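Local coordinates for protein high choriolytic enzyme 1 (Oryzias latipes, PDB 3VTG) that acts as a zinc-dependent astacin-family protease that helps break down the egg envelope at hatching, at residues A[100-105]-A[151-156]; A[106-111]-A[138-143]. All blocks are in the same frame, centred on the assembly; numbering follows the deposited sequence.

Both contacts adjoin the one zinc ion, their centres about 10 Å apart. Interaction 1 sets the end of helix 94-105, with the zinc ligand His103, against 151-156; His99, another ligand, lies just before on the same helix. Interaction 2 is nested along the chain within the loop closed by interaction 1: it joins residues 106-111, which leave that helix and bring in the third histidine, to the loop 138-143. The backbones are tied as well, since Met153 O probably accepts a hydrogen bond from Glu110 N at 3.0 Å. The helix end and the segment after it thus each supply a zinc ligand, and each packs against a later loop.

Interaction 1: A[100-105]-A[151-156]; sequences ELNHAL and SIMHYG. With ZN (zinc ion), chain B.
The methyl end of Met153 lies over one face of the His103 imidazole, CE standing 3.6 Å from the ring centroid in a CH-pi contact. It is offset toward the rim, so that its closest ring atom is His103 CE1 at 3.4 Å. Met153 reaches this place with a chain bent at both chi2 (-52°) and chi3 (-71°), which brings the thioether against the side of the helix at Asn102; its SD rests on Asn102 CB at 3.6 Å. A flexible, unbranched, apolar side chain suits this spot, because it can bend to set its methyl on the flat ring. Along the same helix face, Asn102 ND2 lies 4.2 Å from Ile152 CG2, while the same ND2 donates to Gln98 O.

His103 uses both nitrogens: NE2 binds the zinc ion at 2.1 Å, and ND1 is hydrogen-bonded to Phe107 O, which fixes the rotation of the ring. His99 and His109 complete the protein ligands, and two waters also bind the metal. One of these waters donates to Glu100 OE2 at 2.7 Å, in keeping with the predicted active-site role of this glutamate.

Farther out, Ser151 OG accepts from Met153 N at 2.9 Å, forming an ST turn, and Asp189 holds Ser151 in turn. A methionine-bearing turn beneath the three zinc histidines is the Met-turn of the metzincins, to which the astacins belong, joined here to the HExxH helix.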
loop_
_atom_site.group_PDB
_atom_site.type_symbol
_atom_site.label_atom_id
_atom_site.label_comp_id
_atom_site.label_asym_id
_atom_site.label_seq_id
_atom_site.Cartn_x
_atom_site.Cartn_y
_atom_site.Cartn_z
ATOM N N GLU A 100 3.214 2.020 1.405
ATOM C CA GLU A 100 3.407 2.698 0.118
ATOM C C GLU A 100 3.935 1.768 -0.973
ATOM O O GLU A 100 3.482 1.828 -2.122
ATOM C CB GLU A 100 4.317 3.925 0.261
ATOM C CG GLU A 100 3.775 5.021 1.173
ATOM C CD GLU A 100 2.355 5.451 0.840
ATOM O OE1 GLU A 100 1.937 5.358 -0.336
ATOM O OE2 GLU A 100 1.649 5.887 1.771
ATOM N N LEU A 101 4.881 0.908 -0.611
ATOM C CA LEU A 101 5.413 -0.073 -1.551
ATOM C C LEU A 101 4.323 -1.039 -2.030
ATOM O O LEU A 101 4.322 -1.457 -3.188
ATOM C CB LEU A 101 6.601 -0.820 -0.941
ATOM C CG LEU A 101 7.861 0.019 -0.690
ATOM C CD1 LEU A 101 8.806 -0.721 0.244
ATOM C CD2 LEU A 101 8.572 0.398 -1.984
ATOM N N ASN A 102 3.387 -1.373 -1.141
ATOM C CA ASN A 102 2.224 -2.178 -1.521
ATOM C C ASN A 102 1.314 -1.494 -2.545
ATOM O O ASN A 102 0.788 -2.162 -3.440
ATOM C CB ASN A 102 1.435 -2.629 -0.293
ATOM C CG ASN A 102 1.914 -3.961 0.237
ATOM O OD1 ASN A 102 1.638 -5.011 -0.352
ATOM N ND2 ASN A 102 2.647 -3.928 1.348
ATOM N N HIS A 103 1.142 -0.175 -2.428
ATOM C CA HIS A 103 0.446 0.589 -3.471
ATOM C C HIS A 103 1.156 0.427 -4.790
ATOM O O HIS A 103 0.520 0.160 -5.814
ATOM C CB HIS A 103 0.370 2.075 -3.138
ATOM C CG HIS A 103 -0.696 2.447 -2.131
ATOM N ND1 HIS A 103 -1.960 1.976 -2.181
ATOM C CD2 HIS A 103 -0.653 3.331 -1.056
ATOM C CE1 HIS A 103 -2.678 2.514 -1.176
ATOM N NE2 HIS A 103 -1.877 3.342 -0.488
ATOM N N ALA A 104 2.483 0.583 -4.780
ATOM C CA ALA A 104 3.295 0.443 -5.993
ATOM C C ALA A 104 3.153 -0.945 -6.621
ATOM O O ALA A 104 3.245 -1.089 -7.841
ATOM C CB ALA A 104 4.757 0.759 -5.705
ATOM N N LEU A 105 2.905 -1.958 -5.792
ATOM C CA LEU A 105 2.649 -3.311 -6.289
ATOM C C LEU A 105 1.276 -3.480 -6.945
ATOM O O LEU A 105 1.074 -4.410 -7.731
ATOM C CB LEU A 105 2.826 -4.346 -5.177
ATOM C CG LEU A 105 4.234 -4.570 -4.622
ATOM C CD1 LEU A 105 4.189 -5.626 -3.529
ATOM C CD2 LEU A 105 5.208 -4.966 -5.720
ATOM N N SER A 151 -5.108 -5.663 7.928
ATOM C CA SER A 151 -4.265 -5.321 6.781
ATOM C C SER A 151 -3.515 -4.015 6.998
ATOM O O SER A 151 -4.070 -3.047 7.519
ATOM C CB SER A 151 -5.099 -5.206 5.505
ATOM O OG SER A 151 -4.319 -4.665 4.448
ATOM N N ILE A 152 -2.258 -3.988 6.560
ATOM C CA ILE A 152 -1.446 -2.771 6.581
ATOM C C ILE A 152 -2.044 -1.701 5.654
ATOM O O ILE A 152 -1.627 -0.544 5.680
ATOM C CB ILE A 152 0.025 -3.091 6.213
ATOM C CG1 ILE A 152 0.986 -2.054 6.819
ATOM C CG2 ILE A 152 0.197 -3.253 4.702
ATOM C CD1 ILE A 152 2.454 -2.397 6.651
ATOM N N MET A 153 -3.034 -2.097 4.854
ATOM C CA MET A 153 -3.697 -1.191 3.913
ATOM C C MET A 153 -5.015 -0.608 4.435
ATOM O O MET A 153 -5.661 0.177 3.742
ATOM C CB MET A 153 -3.942 -1.892 2.568
ATOM C CG MET A 153 -2.704 -2.514 1.933
ATOM S SD MET A 153 -1.296 -1.391 1.788
ATOM C CE MET A 153 -1.864 -0.283 0.504
ATOM N N HIS A 154 -5.412 -0.988 5.646
ATOM C CA HIS A 154 -6.663 -0.501 6.224
ATOM C C HIS A 154 -6.457 0.804 6.936
ATOM O O HIS A 154 -5.557 0.920 7.764
ATOM C CB HIS A 154 -7.236 -1.531 7.194
ATOM C CG HIS A 154 -8.734 -1.431 7.376
ATOM N ND1 HIS A 154 -9.341 -0.329 7.861
ATOM C CD2 HIS A 154 -9.745 -2.351 7.112
ATOM C CE1 HIS A 154 -10.674 -0.535 7.899
ATOM N NE2 HIS A 154 -10.918 -1.771 7.443
ATOM N N TYR A 155 -7.290 1.793 6.624
ATOM C CA TYR A 155 -7.319 3.055 7.368
ATOM C C TYR A 155 -7.676 2.818 8.837
ATOM O O TYR A 155 -8.448 1.908 9.165
ATOM C CB TYR A 155 -8.382 3.985 6.780
ATOM C CG TYR A 155 -7.976 4.871 5.614
ATOM C CD1 TYR A 155 -6.785 4.672 4.907
ATOM C CD2 TYR A 155 -8.820 5.900 5.203
ATOM C CE1 TYR A 155 -6.445 5.490 3.836
ATOM C CE2 TYR A 155 -8.493 6.718 4.138
ATOM C CZ TYR A 155 -7.307 6.513 3.460
ATOM O OH TYR A 155 -6.993 7.333 2.402
ATOM N N GLY A 156 -7.132 3.656 9.715
ATOM C CA GLY A 156 -7.582 3.708 11.104
ATOM C C GLY A 156 -8.988 4.286 11.188
ATOM O O GLY A 156 -9.468 4.917 10.236
HETATM ZN ZN ZN B . -2.318 4.435 1.267
HETATM O O HOH W 1 -0.891 5.945 0.803
HETATM O O HOH W 2 -2.649 5.898 3.018
#

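Interaction 2: A[106-111]-A[138-143]; sequences GFQHEQ and HDTNNL. With ZN (zinc ion), chain B.
Gln108 lays its amide almost parallel to the His138 imidazole, the two planes 11° apart, with NE2 coming to 3.5 Å from His138 CD2. The chain of Gln108 is extended beyond CG (chi2 172°), carrying the amide out to loop 138-143. Its other end, OE1, lies 3.7 Å from Thr140 CG2 and accepts a hydrogen bond from a water that also donates weakly to Asp139 O. A long side chain with a flat polar head suits this partly exposed seam, since it can lie against a ring and a methyl while holding water.

Thr140 divides its branches: the methyl faces Gln108, whereas OG1 donates to Asn142 OD1 at 2.6 Å and accepts from Ser114 N. An alanine here removes hydroxyl and methyl, and would probably leave Ser114 N without its acceptor and open a gap beside Gln108 OE1.

Phe107 and Leu143 cross at about a right angle, Leu143 CD1 meeting the ring edge at CE1, 3.8 Å away, and both pack on Leu196 of helix 187-196. Gly106, whose positive phi would jam a CB against Leu105 O, closes the helix in a Schellman motif; the chain then brings in His109, whose NE2 binds the zinc ion at 2.0 Å as third histidine of the metzincin HExxHxxGxxH motif.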
loop_
_atom_site.group_PDB
_atom_site.type_symbol
_atom_site.label_atom_id
_atom_site.label_comp_id
_atom_site.label_asym_id
_atom_site.label_seq_id
_atom_site.Cartn_x
_atom_site.Cartn_y
_atom_site.Cartn_z
ATOM N N GLY A 106 0.340 -2.594 -6.610
ATOM C CA GLY A 106 -1.004 -2.615 -7.191
ATOM C C GLY A 106 -2.146 -2.770 -6.201
ATOM O O GLY A 106 -3.283 -3.017 -6.606
ATOM N N PHE A 107 -1.857 -2.613 -4.910
ATOM C CA PHE A 107 -2.865 -2.804 -3.863
ATOM C C PHE A 107 -3.474 -1.507 -3.354
ATOM O O PHE A 107 -2.781 -0.502 -3.172
ATOM C CB PHE A 107 -2.299 -3.637 -2.713
ATOM C CG PHE A 107 -1.936 -5.027 -3.123
ATOM C CD1 PHE A 107 -2.926 -5.984 -3.329
ATOM C CD2 PHE A 107 -0.613 -5.373 -3.351
ATOM C CE1 PHE A 107 -2.600 -7.265 -3.735
ATOM C CE2 PHE A 107 -0.279 -6.656 -3.755
ATOM C CZ PHE A 107 -1.274 -7.601 -3.945
ATOM N N GLN A 108 -4.780 -1.555 -3.118
ATOM C CA GLN A 108 -5.547 -0.391 -2.686
ATOM C C GLN A 108 -5.935 -0.508 -1.217
ATOM O O GLN A 108 -5.732 -1.553 -0.596
ATOM C CB GLN A 108 -6.785 -0.230 -3.571
ATOM C CG GLN A 108 -6.437 -0.155 -5.051
ATOM C CD GLN A 108 -7.646 -0.201 -5.951
ATOM O OE1 GLN A 108 -8.010 -1.259 -6.466
ATOM N NE2 GLN A 108 -8.278 0.946 -6.148
ATOM N N HIS A 109 -6.480 0.569 -0.659
ATOM C CA HIS A 109 -6.896 0.570 0.743
ATOM C C HIS A 109 -7.976 -0.435 1.008
ATOM O O HIS A 109 -8.916 -0.577 0.218
ATOM C CB HIS A 109 -7.333 1.962 1.178
ATOM C CG HIS A 109 -6.226 2.984 1.130
ATOM N ND1 HIS A 109 -6.379 4.193 0.565
ATOM C CD2 HIS A 109 -4.912 2.924 1.582
ATOM C CE1 HIS A 109 -5.226 4.877 0.655
ATOM N NE2 HIS A 109 -4.330 4.100 1.284
ATOM N N GLU A 110 -7.840 -1.142 2.128
ATOM C CA GLU A 110 -8.751 -2.226 2.489
ATOM C C GLU A 110 -10.218 -1.793 2.536
ATOM O O GLU A 110 -11.094 -2.525 2.066
ATOM C CB GLU A 110 -8.330 -2.862 3.820
ATOM C CG GLU A 110 -8.975 -4.210 4.112
ATOM C CD GLU A 110 -8.445 -5.337 3.240
ATOM O OE1 GLU A 110 -7.615 -5.083 2.337
ATOM O OE2 GLU A 110 -8.872 -6.487 3.459
ATOM N N GLN A 111 -10.475 -0.606 3.089
ATOM C CA GLN A 111 -11.846 -0.127 3.266
ATOM C C GLN A 111 -12.560 0.185 1.946
ATOM O O GLN A 111 -13.758 0.453 1.945
ATOM C CB GLN A 111 -11.908 1.075 4.223
ATOM C CG GLN A 111 -11.490 2.417 3.631
ATOM C CD GLN A 111 -9.988 2.635 3.620
ATOM O OE1 GLN A 111 -9.225 1.876 4.224
ATOM N NE2 GLN A 111 -9.555 3.684 2.930
ATOM N N HIS A 138 -14.445 0.526 -4.448
ATOM C CA HIS A 138 -13.911 0.211 -5.775
ATOM C C HIS A 138 -14.170 -1.215 -6.162
ATOM O O HIS A 138 -14.390 -2.075 -5.305
ATOM C CB HIS A 138 -12.414 0.502 -5.848
ATOM C CG HIS A 138 -12.053 1.934 -5.541
ATOM N ND1 HIS A 138 -12.700 2.979 -6.089
ATOM C CD2 HIS A 138 -11.068 2.470 -4.716
ATOM C CE1 HIS A 138 -12.162 4.126 -5.635
ATOM N NE2 HIS A 138 -11.164 3.814 -4.794
ATOM N N ASP A 139 -14.152 -1.468 -7.469
ATOM C CA ASP A 139 -14.286 -2.816 -8.012
ATOM C C ASP A 139 -12.921 -3.497 -7.978
ATOM O O ASP A 139 -12.189 -3.533 -8.973
ATOM C CB ASP A 139 -14.843 -2.763 -9.438
ATOM C CG ASP A 139 -15.235 -4.133 -9.978
ATOM O OD1 ASP A 139 -15.371 -5.089 -9.184
ATOM O OD2 ASP A 139 -15.428 -4.250 -11.209
ATOM N N THR A 140 -12.592 -4.033 -6.809
ATOM C CA THR A 140 -11.265 -4.565 -6.531
ATOM C C THR A 140 -11.156 -6.027 -6.939
ATOM O O THR A 140 -12.144 -6.762 -6.912
ATOM C CB THR A 140 -10.937 -4.432 -5.029
ATOM O OG1 THR A 140 -12.023 -4.959 -4.253
ATOM C CG2 THR A 140 -10.724 -2.972 -4.650
ATOM N N ASN A 141 -9.955 -6.441 -7.331
ATOM C CA ASN A 141 -9.656 -7.856 -7.489
ATOM C C ASN A 141 -9.196 -8.374 -6.135
ATOM O O ASN A 141 -8.064 -8.126 -5.715
ATOM C CB ASN A 141 -8.593 -8.088 -8.569
ATOM C CG ASN A 141 -8.183 -9.547 -8.689
ATOM O OD1 ASN A 141 -8.716 -10.429 -8.008
ATOM N ND2 ASN A 141 -7.224 -9.808 -9.567
ATOM N N ASN A 142 -10.086 -9.089 -5.461
ATOM C CA ASN A 142 -9.858 -9.521 -4.087
ATOM C C ASN A 142 -9.023 -10.796 -3.957
ATOM O O ASN A 142 -8.702 -11.222 -2.845
ATOM C CB ASN A 142 -11.197 -9.640 -3.352
ATOM C CG ASN A 142 -11.938 -8.316 -3.294
ATOM O OD1 ASN A 142 -11.324 -7.259 -3.157
ATOM N ND2 ASN A 142 -13.259 -8.366 -3.406
ATOM N N LEU A 143 -8.678 -11.388 -5.101
ATOM C CA LEU A 143 -7.725 -12.501 -5.184
ATOM C C LEU A 143 -8.115 -13.709 -4.322
ATOM O O LEU A 143 -7.250 -14.428 -3.816
ATOM C CB LEU A 143 -6.301 -12.010 -4.852
ATOM C CG LEU A 143 -5.711 -10.917 -5.753
ATOM C CD1 LEU A 143 -4.501 -10.272 -5.095
ATOM C CD2 LEU A 143 -5.339 -11.466 -7.122
HETATM ZN ZN ZN B . -2.318 4.435 1.267
HETATM O O HOH W 3 -10.154 -1.576 -8.361
HETATM O O HOH W 1 -0.891 5.945 0.803
HETATM O O HOH W 2 -2.649 5.898 3.018
#